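Local coordinates for protein DNA-binding transcriptional repressor YiaJ (Escherichia coli, PDB 1YSQ) that represses transcription of the yiaKLMNOPQRS operon, which may be involved in 2,3-diketo-L-gulonate use, the chain here being the repressor's C-terminal IclR-type effector-binding domain, at residues I11-P16 / S177-F182. Sequence-based numbering, arbitrary orientation.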
# COMPACT_ATOMS: atom_id res chain seq x y z
N ILE A 11 5.66 -12.88 -7.23
CA ILE A 11 6.15 -11.91 -8.21
C ILE A 11 5.92 -12.42 -9.65
O ILE A 11 5.50 -11.66 -10.53
CB ILE A 11 7.61 -11.47 -7.92
CG1 ILE A 11 7.62 -10.57 -6.68
CG2 ILE A 11 8.19 -10.68 -9.09
CD1 ILE A 11 8.95 -10.49 -5.95
N HIS A 12 6.11 -13.73 -9.85
CA HIS A 12 5.82 -14.34 -11.15
C HIS A 12 4.36 -14.15 -11.60
O HIS A 12 4.09 -13.81 -12.75
CB HIS A 12 6.19 -15.83 -11.18
CG HIS A 12 6.15 -16.42 -12.56
ND1 HIS A 12 7.10 -16.13 -13.52
CD2 HIS A 12 5.24 -17.22 -13.16
CE1 HIS A 12 6.78 -16.75 -14.64
NE2 HIS A 12 5.66 -17.42 -14.45
N ILE A 13 3.43 -14.38 -10.68
CA ILE A 13 2.01 -14.10 -10.90
C ILE A 13 1.76 -12.61 -11.13
O ILE A 13 1.05 -12.23 -12.07
CB ILE A 13 1.19 -14.58 -9.67
CG1 ILE A 13 1.24 -16.10 -9.53
CG2 ILE A 13 -0.29 -14.05 -9.73
CD1 ILE A 13 0.36 -16.65 -8.40
N ALA A 14 2.31 -11.77 -10.25
CA ALA A 14 1.93 -10.36 -10.21
C ALA A 14 2.58 -9.47 -11.27
O ALA A 14 1.93 -8.54 -11.78
CB ALA A 14 2.15 -9.78 -8.82
N ALA A 15 3.84 -9.75 -11.62
CA ALA A 15 4.64 -8.84 -12.46
C ALA A 15 3.97 -8.33 -13.76
O ALA A 15 4.02 -7.14 -14.01
CB ALA A 15 6.04 -9.42 -12.75
N PRO A 16 3.34 -9.18 -14.57
CA PRO A 16 2.71 -8.68 -15.81
C PRO A 16 1.63 -7.64 -15.51
O PRO A 16 1.45 -6.67 -16.26
CB PRO A 16 2.04 -9.93 -16.40
CG PRO A 16 2.69 -11.08 -15.75
CD PRO A 16 3.11 -10.63 -14.39
N SER A 177 -5.04 -11.36 -7.19
CA SER A 177 -5.73 -12.18 -6.20
C SER A 177 -6.42 -13.40 -6.83
O SER A 177 -6.35 -14.52 -6.28
CB SER A 177 -6.75 -11.33 -5.46
OG SER A 177 -7.54 -12.14 -4.63
N ASN A 178 -7.07 -13.17 -7.97
CA ASN A 178 -7.80 -14.21 -8.70
C ASN A 178 -6.85 -15.29 -9.21
O ASN A 178 -7.12 -16.47 -9.06
CB ASN A 178 -8.61 -13.59 -9.85
CG ASN A 178 -9.85 -12.86 -9.37
OD1 ASN A 178 -10.30 -13.06 -8.23
ND2 ASN A 178 -10.42 -11.99 -10.22
N GLU A 179 -5.73 -14.86 -9.80
CA GLU A 179 -4.70 -15.78 -10.27
C GLU A 179 -4.01 -16.54 -9.14
O GLU A 179 -3.70 -17.72 -9.29
CB GLU A 179 -3.66 -15.04 -11.10
CG GLU A 179 -4.09 -14.89 -12.56
CD GLU A 179 -3.17 -13.99 -13.36
OE1 GLU A 179 -3.70 -13.24 -14.21
OE2 GLU A 179 -1.93 -14.05 -13.17
N LEU A 180 -3.77 -15.88 -8.01
CA LEU A 180 -3.17 -16.55 -6.85
C LEU A 180 -4.13 -17.64 -6.36
O LEU A 180 -3.72 -18.79 -6.15
CB LEU A 180 -2.83 -15.55 -5.74
CG LEU A 180 -2.42 -16.09 -4.36
CD1 LEU A 180 -1.04 -16.78 -4.39
CD2 LEU A 180 -2.45 -14.97 -3.31
N GLY A 181 -5.40 -17.27 -6.24
CA GLY A 181 -6.47 -18.18 -5.84
C GLY A 181 -6.52 -19.45 -6.67
O GLY A 181 -6.65 -20.54 -6.11
N PHE A 182 -6.41 -19.31 -7.99
CA PHE A 182 -6.42 -20.46 -8.90
C PHE A 182 -5.27 -21.42 -8.59
O PHE A 182 -5.46 -22.63 -8.56
CB PHE A 182 -6.35 -20.01 -10.38
CG PHE A 182 -7.54 -19.18 -10.84
CD1 PHE A 182 -8.74 -19.15 -10.11
CD2 PHE A 182 -7.45 -18.42 -12.01
CE1 PHE A 182 -9.82 -18.37 -10.55
CE2 PHE A 182 -8.53 -17.64 -12.45
CZ PHE A 182 -9.71 -17.61 -11.72
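I13, on helix 8-25, faces E179 and L180 near the end of helix 162-182; the CA atoms of I13 and E179, the nearest pair between segments 11-16 and 177-182, lie 6.9 Å apart. The isoleucine carries its side of the contact alone, and its two branches divide the work. CG2, placed anti to the backbone N (chi1 -66° for CG1), lies 3.8 Å from CB of E179, while the other branch runs out extended until CD1 rests 3.9 Å from CA of L180. A beta-branched residue suits this place because it offers one methyl to each of two successive residues on the facing helix. L180 answers with its own branched end, its CD1 lying 4.2 Å from CD1 of I13.

E179 passes I13 in the opposite direction: its CB packs against CG2 of the isoleucine, and the chain, extended beyond CG, then carries the carboxylate past it toward helix 8-25. OE2 stops 3.7 Å from the carbonyl O of I13, a distance without a hydrogen bond, as expected for two acceptors. The carboxylate is instead held through OE1, which is hydrogen-bonded to NE2 of H17 one turn further along helix 8-25. A long acidic side chain suits the position: its CB can lie against a hydrocarbon neighbour while the extended chain takes the charged end on to a polar partner. I13 also touches T183, just beyond the end of helix 162-182.

This small contact joins the first and last long helices of a GAF-like domain. No hydrogen bond links the two segments, so their cohesion is apolar, through I13, L180 and CB of E179, with the bond to H17 adding a polar tie between the same two helices.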